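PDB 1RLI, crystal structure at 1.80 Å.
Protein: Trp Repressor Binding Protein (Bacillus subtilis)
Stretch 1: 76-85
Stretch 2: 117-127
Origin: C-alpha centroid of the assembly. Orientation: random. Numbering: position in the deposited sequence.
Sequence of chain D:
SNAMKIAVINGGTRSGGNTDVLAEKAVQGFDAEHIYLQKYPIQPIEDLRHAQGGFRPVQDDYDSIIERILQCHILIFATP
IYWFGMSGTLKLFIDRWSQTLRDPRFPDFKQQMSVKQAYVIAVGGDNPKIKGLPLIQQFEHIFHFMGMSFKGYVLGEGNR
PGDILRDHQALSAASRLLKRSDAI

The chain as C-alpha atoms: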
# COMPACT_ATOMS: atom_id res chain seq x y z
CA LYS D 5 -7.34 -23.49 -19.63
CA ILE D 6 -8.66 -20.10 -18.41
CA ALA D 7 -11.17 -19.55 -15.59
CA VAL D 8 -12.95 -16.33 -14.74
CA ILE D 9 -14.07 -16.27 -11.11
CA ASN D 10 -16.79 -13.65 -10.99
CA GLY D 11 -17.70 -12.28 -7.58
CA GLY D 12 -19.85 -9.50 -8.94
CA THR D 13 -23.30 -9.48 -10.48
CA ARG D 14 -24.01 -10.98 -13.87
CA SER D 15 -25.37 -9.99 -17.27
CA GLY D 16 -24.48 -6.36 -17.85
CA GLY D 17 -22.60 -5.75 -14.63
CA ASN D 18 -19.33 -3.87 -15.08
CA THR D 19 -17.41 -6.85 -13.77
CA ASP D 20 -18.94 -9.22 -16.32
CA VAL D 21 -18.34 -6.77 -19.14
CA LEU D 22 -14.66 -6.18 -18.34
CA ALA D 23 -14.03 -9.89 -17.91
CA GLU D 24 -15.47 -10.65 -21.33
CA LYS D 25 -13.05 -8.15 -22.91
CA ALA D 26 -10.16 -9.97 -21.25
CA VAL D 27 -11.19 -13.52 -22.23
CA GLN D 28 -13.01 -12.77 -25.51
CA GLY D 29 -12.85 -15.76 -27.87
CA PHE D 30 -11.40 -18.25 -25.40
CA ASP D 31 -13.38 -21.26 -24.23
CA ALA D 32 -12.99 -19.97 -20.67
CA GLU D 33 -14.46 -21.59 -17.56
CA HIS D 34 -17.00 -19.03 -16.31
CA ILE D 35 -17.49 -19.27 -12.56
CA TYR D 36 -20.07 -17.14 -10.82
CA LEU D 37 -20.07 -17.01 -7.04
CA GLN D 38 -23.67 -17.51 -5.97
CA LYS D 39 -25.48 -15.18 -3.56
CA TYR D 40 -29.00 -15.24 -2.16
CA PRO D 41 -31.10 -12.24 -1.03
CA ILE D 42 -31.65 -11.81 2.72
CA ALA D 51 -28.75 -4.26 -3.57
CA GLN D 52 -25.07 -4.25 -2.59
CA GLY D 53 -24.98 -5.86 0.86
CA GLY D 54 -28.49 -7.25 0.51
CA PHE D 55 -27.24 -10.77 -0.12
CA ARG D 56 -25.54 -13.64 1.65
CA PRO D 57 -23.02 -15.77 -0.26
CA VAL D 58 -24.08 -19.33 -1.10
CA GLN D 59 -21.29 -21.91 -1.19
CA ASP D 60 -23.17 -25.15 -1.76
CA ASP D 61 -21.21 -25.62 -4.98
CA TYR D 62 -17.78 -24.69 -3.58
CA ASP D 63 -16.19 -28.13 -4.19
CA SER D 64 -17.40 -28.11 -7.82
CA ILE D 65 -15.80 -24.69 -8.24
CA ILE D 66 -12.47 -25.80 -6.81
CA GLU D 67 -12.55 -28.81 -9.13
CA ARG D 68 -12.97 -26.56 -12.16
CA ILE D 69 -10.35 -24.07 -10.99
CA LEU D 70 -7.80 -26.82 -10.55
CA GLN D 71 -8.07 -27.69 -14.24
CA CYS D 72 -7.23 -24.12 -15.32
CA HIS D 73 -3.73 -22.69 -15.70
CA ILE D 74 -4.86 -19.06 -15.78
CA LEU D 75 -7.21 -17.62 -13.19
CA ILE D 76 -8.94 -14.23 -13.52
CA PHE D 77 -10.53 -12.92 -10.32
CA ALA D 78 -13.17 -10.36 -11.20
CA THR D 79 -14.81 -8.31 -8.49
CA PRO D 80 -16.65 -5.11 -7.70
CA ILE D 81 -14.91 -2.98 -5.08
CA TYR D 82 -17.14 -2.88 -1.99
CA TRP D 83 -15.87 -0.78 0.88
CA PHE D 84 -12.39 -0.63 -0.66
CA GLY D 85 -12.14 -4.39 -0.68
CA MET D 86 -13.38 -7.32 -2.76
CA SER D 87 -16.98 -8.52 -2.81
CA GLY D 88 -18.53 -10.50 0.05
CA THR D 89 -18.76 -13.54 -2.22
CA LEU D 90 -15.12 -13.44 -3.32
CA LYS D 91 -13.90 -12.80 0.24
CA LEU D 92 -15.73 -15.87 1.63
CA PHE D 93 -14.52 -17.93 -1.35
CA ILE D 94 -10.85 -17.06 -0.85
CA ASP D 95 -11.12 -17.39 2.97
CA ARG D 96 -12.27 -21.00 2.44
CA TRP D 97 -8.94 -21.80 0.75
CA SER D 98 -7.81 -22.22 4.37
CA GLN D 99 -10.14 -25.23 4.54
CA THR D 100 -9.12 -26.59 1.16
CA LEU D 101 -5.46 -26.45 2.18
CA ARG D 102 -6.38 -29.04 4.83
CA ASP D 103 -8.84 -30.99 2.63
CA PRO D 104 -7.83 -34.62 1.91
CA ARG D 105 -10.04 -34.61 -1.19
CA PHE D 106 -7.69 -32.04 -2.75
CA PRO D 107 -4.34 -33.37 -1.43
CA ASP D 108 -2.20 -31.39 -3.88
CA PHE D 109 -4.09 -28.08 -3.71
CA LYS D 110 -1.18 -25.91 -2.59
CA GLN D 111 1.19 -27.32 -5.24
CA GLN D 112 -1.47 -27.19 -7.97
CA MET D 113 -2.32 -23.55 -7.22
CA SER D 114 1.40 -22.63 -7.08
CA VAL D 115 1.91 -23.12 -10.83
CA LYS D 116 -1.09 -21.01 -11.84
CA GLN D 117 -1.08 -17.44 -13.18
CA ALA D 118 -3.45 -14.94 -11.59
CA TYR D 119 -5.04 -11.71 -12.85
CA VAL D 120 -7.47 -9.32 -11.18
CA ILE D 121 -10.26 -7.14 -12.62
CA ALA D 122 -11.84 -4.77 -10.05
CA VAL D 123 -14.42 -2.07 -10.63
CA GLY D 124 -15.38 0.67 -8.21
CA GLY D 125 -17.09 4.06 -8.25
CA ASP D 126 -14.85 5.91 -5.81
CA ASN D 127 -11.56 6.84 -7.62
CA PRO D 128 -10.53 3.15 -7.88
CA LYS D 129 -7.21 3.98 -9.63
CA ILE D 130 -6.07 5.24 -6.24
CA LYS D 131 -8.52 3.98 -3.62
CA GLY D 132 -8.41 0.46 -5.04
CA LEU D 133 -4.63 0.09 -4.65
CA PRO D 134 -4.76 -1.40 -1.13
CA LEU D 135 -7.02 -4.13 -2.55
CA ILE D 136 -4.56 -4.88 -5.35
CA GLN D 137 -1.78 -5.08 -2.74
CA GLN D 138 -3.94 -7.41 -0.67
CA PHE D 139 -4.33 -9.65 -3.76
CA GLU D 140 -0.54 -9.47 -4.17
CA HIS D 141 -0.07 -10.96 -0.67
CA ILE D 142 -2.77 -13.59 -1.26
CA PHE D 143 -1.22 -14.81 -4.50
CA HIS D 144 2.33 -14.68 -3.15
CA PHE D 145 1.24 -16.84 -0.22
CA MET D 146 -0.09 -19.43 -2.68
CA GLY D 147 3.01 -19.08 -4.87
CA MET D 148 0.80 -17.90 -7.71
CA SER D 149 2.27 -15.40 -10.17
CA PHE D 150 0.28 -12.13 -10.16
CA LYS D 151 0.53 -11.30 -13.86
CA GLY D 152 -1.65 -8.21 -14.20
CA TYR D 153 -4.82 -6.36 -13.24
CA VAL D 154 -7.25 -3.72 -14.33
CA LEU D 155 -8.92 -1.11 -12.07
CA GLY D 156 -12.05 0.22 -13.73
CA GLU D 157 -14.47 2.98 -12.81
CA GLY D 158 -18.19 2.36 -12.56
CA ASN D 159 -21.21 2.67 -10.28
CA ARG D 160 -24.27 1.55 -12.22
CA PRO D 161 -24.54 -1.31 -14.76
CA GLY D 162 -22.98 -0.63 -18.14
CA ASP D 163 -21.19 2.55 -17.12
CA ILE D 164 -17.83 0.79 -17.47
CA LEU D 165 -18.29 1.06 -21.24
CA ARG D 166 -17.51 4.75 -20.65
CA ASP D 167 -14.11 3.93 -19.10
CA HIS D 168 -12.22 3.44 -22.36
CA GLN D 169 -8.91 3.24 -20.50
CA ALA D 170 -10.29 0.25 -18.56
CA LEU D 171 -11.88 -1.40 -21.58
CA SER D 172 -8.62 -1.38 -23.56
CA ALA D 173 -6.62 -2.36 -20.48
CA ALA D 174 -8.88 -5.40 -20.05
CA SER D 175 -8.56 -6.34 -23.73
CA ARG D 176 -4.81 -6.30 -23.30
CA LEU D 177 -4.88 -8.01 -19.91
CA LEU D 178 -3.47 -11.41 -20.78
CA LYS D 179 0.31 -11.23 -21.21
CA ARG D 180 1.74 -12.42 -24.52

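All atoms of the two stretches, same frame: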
# COMPACT_ATOMS: atom_id res chain seq x y z
N ILE D 76 -8.61 -15.66 -13.54
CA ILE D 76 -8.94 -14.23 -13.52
C ILE D 76 -9.99 -13.99 -12.44
O ILE D 76 -11.10 -14.50 -12.51
CB ILE D 76 -9.49 -13.75 -14.89
CG1 ILE D 76 -8.41 -13.96 -15.94
CG2 ILE D 76 -9.87 -12.26 -14.81
CD1 ILE D 76 -8.83 -13.68 -17.37
N PHE D 77 -9.61 -13.22 -11.42
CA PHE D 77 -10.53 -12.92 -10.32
C PHE D 77 -11.15 -11.60 -10.65
O PHE D 77 -10.45 -10.59 -10.73
CB PHE D 77 -9.74 -12.84 -9.02
CG PHE D 77 -9.19 -14.16 -8.58
CD1 PHE D 77 -9.91 -14.98 -7.72
CD2 PHE D 77 -7.96 -14.61 -9.07
CE1 PHE D 77 -9.42 -16.23 -7.36
CE2 PHE D 77 -7.48 -15.86 -8.71
CZ PHE D 77 -8.21 -16.67 -7.85
N ALA D 78 -12.47 -11.59 -10.85
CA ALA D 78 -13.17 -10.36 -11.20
C ALA D 78 -14.09 -9.96 -10.07
O ALA D 78 -14.92 -10.75 -9.62
CB ALA D 78 -13.97 -10.58 -12.49
N THR D 79 -13.98 -8.71 -9.62
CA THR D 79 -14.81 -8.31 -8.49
C THR D 79 -15.15 -6.84 -8.40
O THR D 79 -14.39 -6.00 -8.85
CB THR D 79 -14.10 -8.64 -7.15
OG1 THR D 79 -14.94 -8.29 -6.04
CG2 THR D 79 -12.79 -7.80 -7.04
N PRO D 80 -16.32 -6.52 -7.84
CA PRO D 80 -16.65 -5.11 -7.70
C PRO D 80 -15.87 -4.71 -6.45
O PRO D 80 -15.49 -5.58 -5.65
CB PRO D 80 -18.16 -5.12 -7.47
CG PRO D 80 -18.43 -6.45 -6.86
CD PRO D 80 -17.51 -7.36 -7.66
N ILE D 81 -15.62 -3.42 -6.27
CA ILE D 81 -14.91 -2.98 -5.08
C ILE D 81 -15.99 -2.50 -4.12
O ILE D 81 -16.69 -1.53 -4.38
CB ILE D 81 -13.93 -1.81 -5.38
CG1 ILE D 81 -12.86 -2.26 -6.39
CG2 ILE D 81 -13.24 -1.35 -4.07
CD1 ILE D 81 -11.88 -1.16 -6.81
N TYR D 82 -16.16 -3.24 -3.02
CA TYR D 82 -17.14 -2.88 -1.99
C TYR D 82 -16.34 -2.48 -0.77
O TYR D 82 -15.53 -3.28 -0.27
CB TYR D 82 -18.01 -4.07 -1.58
CG TYR D 82 -18.97 -4.59 -2.62
CD1 TYR D 82 -19.32 -3.82 -3.74
CD2 TYR D 82 -19.55 -5.85 -2.47
CE1 TYR D 82 -20.24 -4.32 -4.69
CE2 TYR D 82 -20.45 -6.35 -3.40
CZ TYR D 82 -20.79 -5.59 -4.50
OH TYR D 82 -21.67 -6.12 -5.42
N TRP D 83 -16.58 -1.27 -0.30
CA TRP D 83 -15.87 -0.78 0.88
C TRP D 83 -14.36 -0.97 0.78
O TRP D 83 -13.70 -1.42 1.74
CB TRP D 83 -16.43 -1.43 2.16
CG TRP D 83 -17.85 -1.02 2.36
CD1 TRP D 83 -18.96 -1.64 1.85
CD2 TRP D 83 -18.31 0.20 2.95
NE1 TRP D 83 -20.09 -0.88 2.08
CE2 TRP D 83 -19.72 0.26 2.76
CE3 TRP D 83 -17.68 1.25 3.62
CZ2 TRP D 83 -20.50 1.33 3.21
CZ3 TRP D 83 -18.46 2.33 4.07
CH2 TRP D 83 -19.85 2.36 3.86
N PHE D 84 -13.83 -0.59 -0.38
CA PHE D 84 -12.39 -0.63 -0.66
C PHE D 84 -11.76 -2.01 -0.59
O PHE D 84 -10.54 -2.17 -0.47
CB PHE D 84 -11.69 0.36 0.28
CG PHE D 84 -12.29 1.74 0.21
CD1 PHE D 84 -12.03 2.57 -0.87
CD2 PHE D 84 -13.23 2.13 1.16
CE1 PHE D 84 -12.71 3.78 -1.02
CE2 PHE D 84 -13.91 3.32 1.03
CZ PHE D 84 -13.65 4.15 -0.07
N GLY D 85 -12.62 -3.02 -0.70
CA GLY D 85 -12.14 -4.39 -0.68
C GLY D 85 -12.86 -5.19 -1.75
O GLY D 85 -13.56 -4.62 -2.58
N GLN D 117 -1.29 -18.87 -12.95
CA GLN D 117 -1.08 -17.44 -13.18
C GLN D 117 -2.37 -16.75 -12.80
O GLN D 117 -3.45 -17.18 -13.21
CB GLN D 117 -0.77 -17.18 -14.66
CG GLN D 117 0.52 -17.85 -15.11
CD GLN D 117 0.81 -17.62 -16.57
OE1 GLN D 117 -0.03 -17.89 -17.43
NE2 GLN D 117 2.00 -17.12 -16.86
N ALA D 118 -2.26 -15.67 -12.04
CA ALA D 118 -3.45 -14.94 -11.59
C ALA D 118 -3.52 -13.52 -12.11
O ALA D 118 -2.50 -12.86 -12.24
CB ALA D 118 -3.47 -14.91 -10.05
N TYR D 119 -4.75 -13.07 -12.38
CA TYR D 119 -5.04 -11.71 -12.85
C TYR D 119 -6.22 -11.22 -12.04
O TYR D 119 -7.02 -12.03 -11.55
CB TYR D 119 -5.46 -11.68 -14.31
CG TYR D 119 -4.36 -12.04 -15.27
CD1 TYR D 119 -3.61 -11.04 -15.91
CD2 TYR D 119 -4.06 -13.38 -15.54
CE1 TYR D 119 -2.60 -11.38 -16.82
CE2 TYR D 119 -3.05 -13.72 -16.45
CZ TYR D 119 -2.33 -12.71 -17.08
OH TYR D 119 -1.35 -13.07 -18.00
N VAL D 120 -6.35 -9.90 -11.93
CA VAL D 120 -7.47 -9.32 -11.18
C VAL D 120 -8.15 -8.21 -11.99
O VAL D 120 -7.49 -7.40 -12.62
CB VAL D 120 -6.98 -8.68 -9.84
CG1 VAL D 120 -8.13 -7.91 -9.18
CG2 VAL D 120 -6.45 -9.78 -8.88
N ILE D 121 -9.48 -8.20 -11.97
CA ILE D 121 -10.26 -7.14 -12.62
C ILE D 121 -11.16 -6.63 -11.48
O ILE D 121 -11.93 -7.40 -10.92
CB ILE D 121 -11.17 -7.67 -13.76
CG1 ILE D 121 -10.30 -8.19 -14.91
CG2 ILE D 121 -12.09 -6.56 -14.24
CD1 ILE D 121 -11.09 -8.90 -15.97
N ALA D 122 -11.04 -5.35 -11.14
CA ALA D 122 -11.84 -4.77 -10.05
C ALA D 122 -12.44 -3.45 -10.50
O ALA D 122 -11.76 -2.60 -11.09
CB ALA D 122 -10.97 -4.56 -8.80
N VAL D 123 -13.72 -3.28 -10.22
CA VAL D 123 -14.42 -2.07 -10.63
C VAL D 123 -15.04 -1.41 -9.43
O VAL D 123 -15.70 -2.06 -8.65
CB VAL D 123 -15.54 -2.41 -11.65
CG1 VAL D 123 -16.23 -1.13 -12.10
CG2 VAL D 123 -14.96 -3.16 -12.83
N GLY D 124 -14.84 -0.09 -9.32
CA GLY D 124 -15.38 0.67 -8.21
C GLY D 124 -15.80 2.06 -8.66
O GLY D 124 -15.35 2.53 -9.70
N GLY D 125 -16.64 2.73 -7.86
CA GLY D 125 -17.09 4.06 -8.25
C GLY D 125 -16.47 5.20 -7.48
O GLY D 125 -16.83 6.37 -7.68
N ASP D 126 -15.50 4.89 -6.62
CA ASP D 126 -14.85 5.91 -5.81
C ASP D 126 -13.34 5.96 -6.11
O ASP D 126 -12.56 5.35 -5.39
CB ASP D 126 -15.10 5.57 -4.33
CG ASP D 126 -14.69 6.69 -3.38
OD1 ASP D 126 -14.18 7.74 -3.83
OD2 ASP D 126 -14.89 6.50 -2.15
N ASN D 127 -12.96 6.67 -7.18
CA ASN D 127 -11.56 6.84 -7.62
C ASN D 127 -10.71 5.58 -7.39
O ASN D 127 -9.66 5.61 -6.74
CB ASN D 127 -10.92 8.04 -6.91
CG ASN D 127 -9.64 8.50 -7.59
OD1 ASN D 127 -9.41 8.24 -8.78
ND2 ASN D 127 -8.82 9.22 -6.84
O HOH W 1 -17.83 0.44 -6.07

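Parallel pairing of two neighbouring β-strands, the strand segment that includes residues 76-80 and strand 117-124, in the Trp repressor binding protein of Bacillus subtilis. The strand axes approach to 4.6 Å and diverge by 14°, and the register runs without a slip from Ile76 beside Tyr119 to Pro80 beside Val123. Five backbone hydrogen bonds join the strands, and on the first stretch they all fall on alternate residues, Phe77, Thr79 and Ile81. Phe77 N donates to Tyr119 O (2.9 Å, nearly linear at 174°), while Phe77 O accepts from Ile121 N (2.9 Å). Thr79 repeats the pattern two residues on: its N donates to Ile121 O (2.8 Å) and its O accepts from Val123 N (3.1 Å). The ladder closes where Ile81 N donates to Val123 O at 2.7 Å, with the angle at hydrogen down to 148°. Pro80 has no amide hydrogen to give, but its position in the register asks for none. The same carbonyls also receive CA-H...O contacts, the shortest from Ala122 CA to Thr79 O (3.1 Å), so Thr79 O is approached by both a CA and the following amide.

Beyond the ladder, a water carries the connection further: it donates to Ile81 O (2.8 Å) and accepts from Gly125 N (3.1 Å), satisfying both backbone groups where the two stretches no longer bond directly. Thr79 OG1 donates within its own stretch to Pro80 O (2.8 Å). The turn from Tyr82 to Gly85, of type I', is held by two reciprocal bonds, Tyr82 N to Gly85 O and Gly85 N to Tyr82 O, each 3.0 Å. Tyr119 OH, Trp83 NE1 and Asp126 OD1 find partners elsewhere in the structure.

Side chains pack apolar on both faces of the sheet. On the face of Ile76, Ala78, Tyr119 and Ile121, Ile76 CG2 meets Ile121 CD1 at 3.8 Å, and Ala78 CB lies 4.2 Å from Ile121 CB. On the other face, Phe77 turns its ring edge to Ala118, with CE2 4.3 Å from Ala118 CB, and Thr79 CG2 sits 4.1 Å from Ala122 CB. Ile81 points toward the second stretch; its CG1 touches Ala122 CB at 3.8 Å. The absence of a side chain at Gly124 matters here, since a CB placed there would come within 3.1 Å of Ile81 CB. Past the strands, Asp126 OD2 lies near the plane of the Phe84 ring at its edge, 3.4 Å from Phe84 CZ, where the carboxylate oxygen faces the weakly positive ring hydrogens.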